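Local coordinates for protein SSD1 (Saccharomyces cerevisiae S288C, PDB 7AM1), which binds untranslated regions of mRNAs as a non-enzymatic pseudonuclease of the RNase II family, and acts as a translation repressor, at residues A[353-358]-A[396-401]; A[372-377]-A[419-424]; A[508-513]-A[552-557]; A[894-899]-A[903-908]. All coordinates share one frame; numbering follows the deposited sequence.

Interaction 1: A[353-358]-A[396-401]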
# COMPACT_ATOMS: atom_id res chain seq x y z
N GLU A 353 -12.32 33.88 -21.84
CA GLU A 353 -12.65 35.21 -21.34
C GLU A 353 -13.31 35.15 -19.97
O GLU A 353 -13.10 36.05 -19.14
CB GLU A 353 -13.56 35.94 -22.33
N TYR A 354 -14.09 34.10 -19.70
CA TYR A 354 -14.86 33.99 -18.47
C TYR A 354 -14.04 33.53 -17.27
O TYR A 354 -14.54 33.59 -16.14
CB TYR A 354 -16.03 33.03 -18.68
N ARG A 355 -12.81 33.06 -17.47
CA ARG A 355 -12.03 32.50 -16.38
C ARG A 355 -11.34 33.60 -15.59
O ARG A 355 -10.91 34.62 -16.15
CB ARG A 355 -10.98 31.52 -16.93
CG ARG A 355 -11.56 30.48 -17.87
CD ARG A 355 -10.56 29.38 -18.20
NE ARG A 355 -11.24 28.15 -18.58
CZ ARG A 355 -11.25 27.03 -17.86
NH1 ARG A 355 -10.58 26.94 -16.71
NH2 ARG A 355 -11.92 25.98 -18.30
N ARG A 356 -11.25 33.41 -14.27
CA ARG A 356 -10.48 34.33 -13.45
C ARG A 356 -9.02 34.27 -13.88
O ARG A 356 -8.42 33.19 -13.93
CB ARG A 356 -10.61 33.99 -11.97
CG ARG A 356 -9.84 34.95 -11.05
CD ARG A 356 -10.27 34.83 -9.59
NE ARG A 356 -9.42 35.63 -8.71
CZ ARG A 356 -9.44 35.58 -7.38
NH1 ARG A 356 -10.27 34.76 -6.75
NH2 ARG A 356 -8.62 36.35 -6.68
N ASN A 357 -8.45 35.42 -14.21
CA ASN A 357 -7.15 35.47 -14.86
C ASN A 357 -6.06 35.71 -13.83
O ASN A 357 -6.10 36.69 -13.08
CB ASN A 357 -7.13 36.56 -15.93
CG ASN A 357 -5.90 36.48 -16.81
OD1 ASN A 357 -4.79 36.73 -16.36
ND2 ASN A 357 -6.10 36.10 -18.07
N PHE A 358 -5.09 34.79 -13.78
CA PHE A 358 -3.92 34.92 -12.92
C PHE A 358 -2.64 35.00 -13.75
O PHE A 358 -1.58 34.55 -13.31
CB PHE A 358 -3.80 33.73 -11.95
CG PHE A 358 -4.92 33.63 -10.95
CD1 PHE A 358 -4.96 34.47 -9.85
CD2 PHE A 358 -5.90 32.66 -11.08
CE1 PHE A 358 -5.99 34.37 -8.91
CE2 PHE A 358 -6.93 32.56 -10.16
CZ PHE A 358 -6.97 33.40 -9.07
N VAL A 396 -5.14 23.79 -10.14
CA VAL A 396 -5.07 22.44 -10.67
C VAL A 396 -5.39 22.48 -12.16
O VAL A 396 -6.33 23.17 -12.58
CB VAL A 396 -6.05 21.49 -9.94
CG1 VAL A 396 -5.99 20.10 -10.56
CG2 VAL A 396 -5.74 21.45 -8.45
N VAL A 397 -4.61 21.75 -12.96
CA VAL A 397 -4.88 21.67 -14.39
C VAL A 397 -6.33 21.26 -14.62
O VAL A 397 -6.83 20.30 -14.03
CB VAL A 397 -3.91 20.68 -15.07
CG1 VAL A 397 -4.32 20.46 -16.52
CG2 VAL A 397 -2.49 21.19 -14.98
N ASP A 398 -7.02 22.00 -15.50
CA ASP A 398 -8.42 21.74 -15.82
C ASP A 398 -8.48 20.73 -16.96
O ASP A 398 -8.80 21.05 -18.11
CB ASP A 398 -9.14 23.04 -16.16
CG ASP A 398 -10.65 22.88 -16.32
OD1 ASP A 398 -11.14 21.73 -16.34
OD2 ASP A 398 -11.34 23.91 -16.42
N VAL A 399 -8.14 19.49 -16.62
CA VAL A 399 -7.98 18.44 -17.62
C VAL A 399 -9.27 18.26 -18.41
O VAL A 399 -9.24 18.14 -19.64
CB VAL A 399 -7.55 17.11 -16.95
CG1 VAL A 399 -7.38 16.03 -18.00
CG2 VAL A 399 -6.27 17.29 -16.18
N THR A 400 -10.42 18.23 -17.73
CA THR A 400 -11.66 17.87 -18.40
C THR A 400 -12.13 18.94 -19.38
O THR A 400 -12.94 18.65 -20.26
CB THR A 400 -12.78 17.58 -17.39
OG1 THR A 400 -13.09 18.75 -16.63
CG2 THR A 400 -12.36 16.46 -16.43
N SER A 401 -11.64 20.18 -19.25
CA SER A 401 -11.91 21.18 -20.27
C SER A 401 -11.24 20.84 -21.60
O SER A 401 -11.53 21.51 -22.60
CB SER A 401 -11.46 22.56 -19.80
OG SER A 401 -10.05 22.67 -19.79

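Interaction 2: A[372-377]-A[419-424]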
# COMPACT_ATOMS: atom_id res chain seq x y z
N LEU A 372 9.31 14.33 -9.57
CA LEU A 372 10.32 13.64 -10.36
C LEU A 372 9.71 12.58 -11.25
O LEU A 372 9.01 11.67 -10.78
CB LEU A 372 11.36 13.00 -9.43
CG LEU A 372 12.68 12.61 -10.09
CD1 LEU A 372 13.87 12.82 -9.19
CD2 LEU A 372 12.57 11.13 -10.50
N GLY A 373 9.99 12.68 -12.55
CA GLY A 373 9.52 11.72 -13.52
C GLY A 373 8.09 11.92 -13.97
O GLY A 373 7.60 11.13 -14.79
N TRP A 374 7.41 12.94 -13.47
CA TRP A 374 6.00 13.16 -13.72
C TRP A 374 5.80 14.59 -14.20
O TRP A 374 6.74 15.39 -14.23
CB TRP A 374 5.18 12.87 -12.45
CG TRP A 374 3.70 12.86 -12.64
CD1 TRP A 374 2.79 13.62 -11.98
CD2 TRP A 374 2.97 12.03 -13.55
NE1 TRP A 374 1.52 13.32 -12.42
CE2 TRP A 374 1.60 12.35 -13.38
CE3 TRP A 374 3.32 11.06 -14.49
CZ2 TRP A 374 0.60 11.73 -14.12
CZ3 TRP A 374 2.33 10.45 -15.22
CH2 TRP A 374 0.98 10.78 -15.03
N VAL A 375 4.57 14.90 -14.60
CA VAL A 375 4.22 16.23 -15.09
C VAL A 375 4.06 17.19 -13.92
O VAL A 375 4.30 16.82 -12.76
CB VAL A 375 2.93 16.17 -15.94
CG1 VAL A 375 3.12 15.24 -17.12
CG2 VAL A 375 1.75 15.73 -15.08
N SER A 376 3.68 18.43 -14.21
CA SER A 376 3.25 19.39 -13.21
C SER A 376 1.75 19.61 -13.38
O SER A 376 1.30 20.07 -14.43
CB SER A 376 4.00 20.72 -13.35
OG SER A 376 3.44 21.70 -12.50
N GLU A 377 0.98 19.26 -12.35
CA GLU A 377 -0.46 19.45 -12.41
C GLU A 377 -1.00 20.34 -11.31
O GLU A 377 -2.21 20.56 -11.24
CB GLU A 377 -1.17 18.08 -12.38
CG GLU A 377 -0.94 17.22 -11.15
CD GLU A 377 -1.57 15.84 -11.31
OE1 GLU A 377 -2.72 15.78 -11.79
OE2 GLU A 377 -0.93 14.82 -10.97
N ALA A 419 -3.18 6.07 -12.99
CA ALA A 419 -1.79 5.90 -13.36
C ALA A 419 -1.12 4.99 -12.34
O ALA A 419 -1.60 4.81 -11.22
CB ALA A 419 -1.09 7.25 -13.43
N VAL A 420 0.00 4.41 -12.74
CA VAL A 420 0.77 3.52 -11.89
C VAL A 420 2.19 4.06 -11.80
O VAL A 420 2.81 4.36 -12.82
CB VAL A 420 0.78 2.07 -12.42
CG1 VAL A 420 1.49 1.16 -11.44
CG2 VAL A 420 -0.64 1.60 -12.68
N PHE A 421 2.70 4.18 -10.57
CA PHE A 421 4.05 4.67 -10.33
C PHE A 421 4.86 3.59 -9.63
O PHE A 421 4.53 3.18 -8.51
CB PHE A 421 4.01 5.96 -9.52
CG PHE A 421 3.22 7.05 -10.17
CD1 PHE A 421 3.81 7.91 -11.08
CD2 PHE A 421 1.87 7.19 -9.91
CE1 PHE A 421 3.08 8.90 -11.69
CE2 PHE A 421 1.13 8.19 -10.52
CZ PHE A 421 1.73 9.04 -11.42
N MET A 422 5.90 3.11 -10.30
CA MET A 422 6.83 2.14 -9.77
C MET A 422 8.24 2.71 -9.87
O MET A 422 8.51 3.55 -10.73
CB MET A 422 6.75 0.83 -10.56
CG MET A 422 5.38 0.17 -10.45
SD MET A 422 5.11 -1.14 -11.65
CE MET A 422 5.12 -0.22 -13.19
N PRO A 423 9.16 2.28 -9.00
CA PRO A 423 10.54 2.79 -9.13
C PRO A 423 11.12 2.55 -10.51
O PRO A 423 11.85 3.40 -11.03
CB PRO A 423 11.30 2.01 -8.05
CG PRO A 423 10.24 1.55 -7.07
CD PRO A 423 9.02 1.32 -7.89
N GLN A 424 10.78 1.41 -11.12
CA GLN A 424 11.34 1.01 -12.40
C GLN A 424 10.63 1.64 -13.60
O GLN A 424 11.24 1.75 -14.67
CB GLN A 424 11.25 -0.51 -12.57
CG GLN A 424 11.88 -1.33 -11.48
CD GLN A 424 10.95 -1.55 -10.32
OE1 GLN A 424 10.04 -0.76 -10.09
NE2 GLN A 424 11.15 -2.65 -9.59

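Interaction 3: A[508-513]-A[552-557]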
# COMPACT_ATOMS: atom_id res chain seq x y z
N ALA A 508 -2.12 21.90 11.51
CA ALA A 508 -2.40 22.00 12.94
C ALA A 508 -3.90 22.00 13.21
O ALA A 508 -4.36 21.42 14.20
CB ALA A 508 -1.77 23.27 13.50
N ARG A 509 -4.68 22.65 12.34
CA ARG A 509 -6.12 22.63 12.52
C ARG A 509 -6.69 21.25 12.17
O ARG A 509 -7.60 20.76 12.83
CB ARG A 509 -6.76 23.75 11.69
CG ARG A 509 -8.18 24.11 12.13
CD ARG A 509 -8.75 25.26 11.30
NE ARG A 509 -8.57 25.02 9.87
CZ ARG A 509 -7.84 25.78 9.05
NH1 ARG A 509 -7.24 26.88 9.48
NH2 ARG A 509 -7.75 25.44 7.78
N ARG A 510 -6.16 20.62 11.11
CA ARG A 510 -6.67 19.31 10.70
C ARG A 510 -6.52 18.29 11.82
O ARG A 510 -7.45 17.52 12.10
CB ARG A 510 -5.94 18.82 9.45
CG ARG A 510 -6.57 17.54 8.86
CD ARG A 510 -5.86 17.05 7.60
NE ARG A 510 -4.46 16.71 7.82
CZ ARG A 510 -4.03 15.66 8.52
NH1 ARG A 510 -2.73 15.44 8.67
NH2 ARG A 510 -4.91 14.83 9.09
N ILE A 511 -5.35 18.25 12.47
CA ILE A 511 -5.13 17.28 13.55
C ILE A 511 -5.41 17.89 14.92
O ILE A 511 -5.14 17.26 15.94
CB ILE A 511 -3.70 16.69 13.51
CG1 ILE A 511 -2.63 17.76 13.78
CG2 ILE A 511 -3.45 15.99 12.19
CD1 ILE A 511 -1.30 17.18 14.22
N ASN A 512 -5.91 19.12 14.95
CA ASN A 512 -6.40 19.71 16.20
C ASN A 512 -5.27 19.88 17.23
O ASN A 512 -5.46 19.66 18.42
CB ASN A 512 -7.54 18.87 16.78
CG ASN A 512 -8.32 19.59 17.85
OD1 ASN A 512 -8.52 20.80 17.76
ND2 ASN A 512 -8.75 18.86 18.87
N ASP A 513 -4.10 20.29 16.75
CA ASP A 513 -2.94 20.52 17.61
C ASP A 513 -2.30 21.85 17.21
O ASP A 513 -1.48 21.89 16.28
CB ASP A 513 -1.93 19.38 17.51
CG ASP A 513 -0.80 19.52 18.50
OD1 ASP A 513 -0.84 20.46 19.32
OD2 ASP A 513 0.15 18.70 18.46
N ILE A 552 -1.46 21.18 1.94
CA ILE A 552 -2.23 22.16 1.18
C ILE A 552 -3.24 21.46 0.28
O ILE A 552 -4.40 21.87 0.19
CB ILE A 552 -1.30 23.09 0.39
CG1 ILE A 552 -0.59 24.06 1.35
CG2 ILE A 552 -2.08 23.88 -0.67
CD1 ILE A 552 0.57 24.81 0.72
N LYS A 553 -2.83 20.38 -0.38
CA LYS A 553 -3.74 19.63 -1.25
C LYS A 553 -4.86 18.97 -0.45
O LYS A 553 -5.99 18.86 -0.93
CB LYS A 553 -2.97 18.58 -2.04
CG LYS A 553 -2.15 19.15 -3.19
CD LYS A 553 -1.26 18.10 -3.84
CE LYS A 553 -0.53 18.67 -5.05
NZ LYS A 553 0.36 17.66 -5.69
N ARG A 554 -4.56 18.51 0.77
CA ARG A 554 -5.59 17.92 1.61
C ARG A 554 -6.65 18.95 1.96
O ARG A 554 -7.85 18.65 1.97
CB ARG A 554 -4.98 17.33 2.88
CG ARG A 554 -4.24 16.00 2.65
CD ARG A 554 -3.45 15.57 3.88
NE ARG A 554 -2.87 14.24 3.69
CZ ARG A 554 -2.24 13.55 4.63
NH1 ARG A 554 -2.10 14.06 5.85
NH2 ARG A 554 -1.75 12.35 4.35
N LYS A 555 -6.22 20.18 2.24
CA LYS A 555 -7.18 21.25 2.49
C LYS A 555 -7.99 21.55 1.24
O LYS A 555 -9.21 21.70 1.30
CB LYS A 555 -6.44 22.50 2.98
CG LYS A 555 -7.34 23.70 3.24
CD LYS A 555 -8.29 23.44 4.40
CE LYS A 555 -9.40 24.47 4.44
NZ LYS A 555 -10.22 24.36 5.67
N VAL A 556 -7.32 21.65 0.08
CA VAL A 556 -8.03 21.92 -1.16
C VAL A 556 -9.08 20.84 -1.42
O VAL A 556 -10.24 21.14 -1.70
CB VAL A 556 -7.04 22.02 -2.33
CG1 VAL A 556 -7.78 22.07 -3.66
CG2 VAL A 556 -6.13 23.25 -2.16
N ASN A 557 -8.68 19.57 -1.32
CA ASN A 557 -9.63 18.48 -1.54
C ASN A 557 -10.79 18.56 -0.55
O ASN A 557 -11.94 18.27 -0.91
CB ASN A 557 -8.93 17.13 -1.40
CG ASN A 557 -8.04 16.80 -2.58
OD1 ASN A 557 -8.34 17.14 -3.72
ND2 ASN A 557 -6.95 16.10 -2.30

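Interaction 4: A[894-899]-A[903-908]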
# COMPACT_ATOMS: atom_id res chain seq x y z
N ARG A 894 17.85 -11.44 4.44
CA ARG A 894 18.04 -12.04 3.13
C ARG A 894 16.76 -11.96 2.31
O ARG A 894 15.66 -11.91 2.85
CB ARG A 894 18.45 -13.50 3.24
CG ARG A 894 19.79 -13.80 2.70
CD ARG A 894 20.11 -15.25 2.99
NE ARG A 894 19.35 -16.15 2.14
CZ ARG A 894 19.81 -16.68 1.01
NH1 ARG A 894 19.03 -17.49 0.30
NH2 ARG A 894 21.03 -16.40 0.58
N ALA A 895 16.93 -11.99 0.99
CA ALA A 895 15.85 -12.21 0.03
C ALA A 895 16.08 -13.56 -0.64
O ALA A 895 17.06 -13.73 -1.39
CB ALA A 895 15.79 -11.09 -1.00
N GLU A 896 15.20 -14.53 -0.36
CA GLU A 896 15.29 -15.85 -0.98
C GLU A 896 14.82 -15.74 -2.43
O GLU A 896 13.69 -15.32 -2.69
CB GLU A 896 14.41 -16.88 -0.26
CG GLU A 896 14.44 -16.86 1.25
CD GLU A 896 15.71 -17.42 1.83
OE1 GLU A 896 16.57 -17.90 1.07
OE2 GLU A 896 15.85 -17.36 3.07
N VAL A 897 15.67 -16.11 -3.38
CA VAL A 897 15.35 -16.03 -4.79
C VAL A 897 14.91 -17.41 -5.27
O VAL A 897 15.50 -18.43 -4.89
CB VAL A 897 16.55 -15.52 -5.61
CG1 VAL A 897 16.25 -15.56 -7.10
CG2 VAL A 897 16.93 -14.12 -5.16
N GLY A 898 13.88 -17.44 -6.12
CA GLY A 898 13.37 -18.70 -6.64
C GLY A 898 11.94 -18.66 -7.14
O GLY A 898 11.62 -19.31 -8.14
N MET A 899 11.07 -17.93 -6.45
CA MET A 899 9.67 -17.79 -6.84
C MET A 899 9.48 -16.61 -7.78
O MET A 899 10.38 -15.80 -8.01
CB MET A 899 8.79 -17.62 -5.59
CG MET A 899 9.07 -18.67 -4.53
SD MET A 899 8.49 -20.31 -4.99
CE MET A 899 9.10 -21.25 -3.58
N CYS A 903 11.44 -13.62 -1.62
CA CYS A 903 10.90 -13.71 -0.27
C CYS A 903 11.93 -13.16 0.70
O CYS A 903 13.02 -13.72 0.84
CB CYS A 903 10.56 -15.16 0.07
SG CYS A 903 9.37 -15.91 -1.06
N LEU A 904 11.57 -12.09 1.40
CA LEU A 904 12.42 -11.57 2.46
C LEU A 904 12.30 -12.48 3.67
O LEU A 904 11.19 -12.88 4.05
CB LEU A 904 12.02 -10.15 2.83
CG LEU A 904 12.15 -9.13 1.70
CD1 LEU A 904 11.39 -7.84 2.06
CD2 LEU A 904 13.62 -8.84 1.44
N THR A 905 13.43 -12.79 4.28
CA THR A 905 13.46 -13.63 5.47
C THR A 905 14.45 -13.04 6.46
O THR A 905 15.44 -12.41 6.07
CB THR A 905 13.86 -15.08 5.14
OG1 THR A 905 15.17 -15.10 4.56
CG2 THR A 905 12.87 -15.73 4.18
N VAL A 906 14.18 -13.25 7.74
CA VAL A 906 15.02 -12.74 8.81
C VAL A 906 15.31 -13.84 9.81
O VAL A 906 14.49 -14.74 10.03
CB VAL A 906 14.37 -11.53 9.53
CG1 VAL A 906 14.35 -10.33 8.62
CG2 VAL A 906 12.98 -11.88 10.01
N ARG A 907 16.49 -13.77 10.41
CA ARG A 907 16.91 -14.67 11.47
C ARG A 907 17.64 -13.88 12.54
O ARG A 907 18.35 -12.92 12.23
CB ARG A 907 17.82 -15.79 10.93
CG ARG A 907 17.15 -16.69 9.91
CD ARG A 907 18.16 -17.47 9.11
NE ARG A 907 17.64 -18.78 8.76
CZ ARG A 907 18.39 -19.81 8.36
NH1 ARG A 907 19.71 -19.69 8.26
NH2 ARG A 907 17.81 -20.97 8.08
N ALA A 908 17.45 -14.28 13.79
CA ALA A 908 18.24 -13.71 14.88
C ALA A 908 19.66 -14.25 14.84
O ALA A 908 19.88 -15.44 14.59
CB ALA A 908 17.61 -14.03 16.23

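Interaction 1: A[353-358]-A[396-401]
Arg-355 reaches across to Asp-398 through a salt bridge in which both terminal nitrogens converge on a single carboxylate oxygen. The bond from NH2 of Arg-355 to OD2 of Asp-398 is 2.9 Å long, and the companion bond from Arg-355 NH1 to the same OD2 measures 3.1 Å. OD2 lies almost in the guanidinium plane, at its end-on edge, but the two flat groups are twisted by 54°. The oxygen is used unequally: NH1 meets its anti lone pair, whereas NH2 comes in from above the carboxylate plane. Arg-355 CA and Asp-398 CA stand 11.4 Å apart. The arginine covers this gap with a chain extended from CG to NE.

The setting is the RNB domain, where strand 356-358 forms one edge of a mixed sheet and strand 389-397 lies further in; each charged residue sits in the loop beside its strand. Asp-398 is also the centre of an inverse gamma turn that leads the chain into a 3-10 segment.

Further polar bonds fix both partners. Arg-355 NH1 also donates to the carbonyl of Ser-470, while Asp-398 OD1, whose position is less certain, forms a salt bridge with Lys-677 of helix 668-681. Positive charge is thus offered to both carboxylate oxygens, the lysine side being the less sure. Ser-401 OG folds back onto Asp-398 O at 2.6 Å, in the carbonyl plane.

Packing across the contact is slight: Ser-401 CB approaches Arg-355 NH2 obliquely at 3.8 Å.

Interaction 2: A[372-377]-A[419-424]
Phe-421 drives its ring edge into the face of Trp-374 in a T-shaped (edge-to-face) stack. The phenyl centroid lies 4.9 Å from that of the six-membered indole ring, and the planes stand at 86°. Two atoms do the touching: CE1 of Phe-421 is 3.5 Å from CE3 of Trp-374, while CZ of Phe-421 sits over the centre of the indole, nearest to CE2 of Trp-374 at 3.8 Å.

Rotamers on both sides make this meeting possible. Trp-374 swings CG opposite its backbone N (chi1 -171°), which sets the indole face against the Phe-421 ring edge; Phe-421 instead holds CG opposite its own carbonyl carbon (chi1 -58°), and its ring advances rim first. The tryptophan's rotation is fixed further by its own segment. Trp-374 NE1 donates to Glu-377 OE2 at 3.2 Å, nearly straight and in the indole plane, although the acceptor is met from above its carboxylate plane. Val-375 CG2 lies against the indole face opposite Phe-421, offset toward the rim. Ala-419 CB adds a looser apolar touch, 4.4 Å from Trp-374 CH2.

A leucine in place of Trp-374 would probably leave the Phe-421 edge without its aromatic face and rob Glu-377 OE2 of its indole donor.

Within the RNB domain, the pair joins the loop between strands 367-370 and 378-384 to strand 420-421. Asn-435 of helix 432-438 touches the indole, and Gln-710 of helix 689-725 bonds to the Phe-421 carbonyl.

Interaction 3: A[508-513]-A[552-557]
Arg-510 and Arg-554 bring their guanidinium groups together at right angles, with NH1 of Arg-554 over the face of the Arg-510 group. Followed outward, the Arg-510 side chain first runs straight. CB points toward helix 544-568, and CG lies opposite the backbone N (chi1 -172°); neither atom makes a close approach to 552-557. CD of Arg-510 is still 5.1 Å from Arg-554 NH1. Here the chain bends (chi3 61°) and turns its flat end to the incoming nitrogen. NE of Arg-510 comes within 4.1 Å of Arg-554 NH1, CZ within 3.7 Å, and NH1 of Arg-510 is nearest to NH1 of Arg-554 at 3.2 Å.

Both of these NH1 groups are donors, so they do not bond to each other. What gathers them is an anion: each forms a salt bridge with OE2 of Glu-551, one turn before Arg-554 on the same helix. The remaining terminal nitrogens have separate holds, Arg-510 NH2 on the carbonyl of Leu-652 and Arg-554 NH2 on Glu-526. The Arg-554 chain is extended from CG to NE, and reaches the site rim first.

Beside this pair, Arg-509 NH2 lies 3.4 Å from Lys-555 NZ. These two are likewise donors, and their proximity is likely to cost some electrostatic energy. The aliphatic part of Lys-555 takes part as well: its CD lies in the plane of the Arg-509 guanidinium, at the edge, 4.0 Å from Arg-509 NH2.

Two helices of the RNB domain thus meet where one terminates. Helix 495-510 ends in a Schellman motif, with Asn-512 at positive phi as its C-prime residue and Asp-513 N bonded to Ala-508 O at 2.8 Å.

Interaction 4: A[894-899]-A[903-908]
The carbonyl O of Cys-903 receives Glu-896 N at 2.6 Å and, from the residue before Glu-896, a CA-H...O contact from Ala-895 CA at 3.3 Å. Cys-903 N returns a bond to Glu-896 O, completing one antiparallel hydrogen-bonded pair; Arg-894 and Thr-905 form another. Between them lies the non-hydrogen-bonded pair Ala-895 and Leu-904, where Leu-904 CD2 rests 4.0 Å from Ala-895 CB.

On the other face, Glu-896 bends at chi2 (-73°) and reaches diagonally across the strands. Its OE2 accepts from Thr-905 OG1 at 2.8 Å, met from above the carboxylate plane, while Thr-905 CG2 packs on Glu-896 CG at 3.5 Å. OE1 of Glu-896 is held by Arg-894 NH1 at 2.6 Å, almost straight, and by a second salt bridge from Arg-811. With an alanine here, the Thr-905 hydroxyl would probably lose its acceptor and the adjacent guanidinium groups of Arg-894 and Arg-811 their shared counter-charge.

The hairpin forms one edge of an antiparallel sheet, with 903-908 outermost, whose strand order is consistent with the OB-fold S1 domain of RNase II relatives. Helix 689-725 touches Ala-895 and Leu-904, whereas helix 175-186 packs on Cys-903 and Thr-905.

Overall arrangement
From the N terminus, the chain first enters interaction 1 at 353-358, and before that contact closes at 396-401 it has already opened interaction 2 at 372-377, which closes at 419-424. The two loops therefore cross, and they touch through a probable hydrogen bond from Val-397 N to Glu-377 O. Interaction 3 follows in series, bringing two helices together across 38 intervening residues; its nearest atoms lie about 5 Å from interaction 1 and about 6 Å from interaction 2. These three tie sheet, loops and helices within the RNB domain. Far along the chain, interaction 4 joins strands 888-896 and 903-908 at the edge of a C-terminal antiparallel sheet, about 52 Å from interaction 1 between centres.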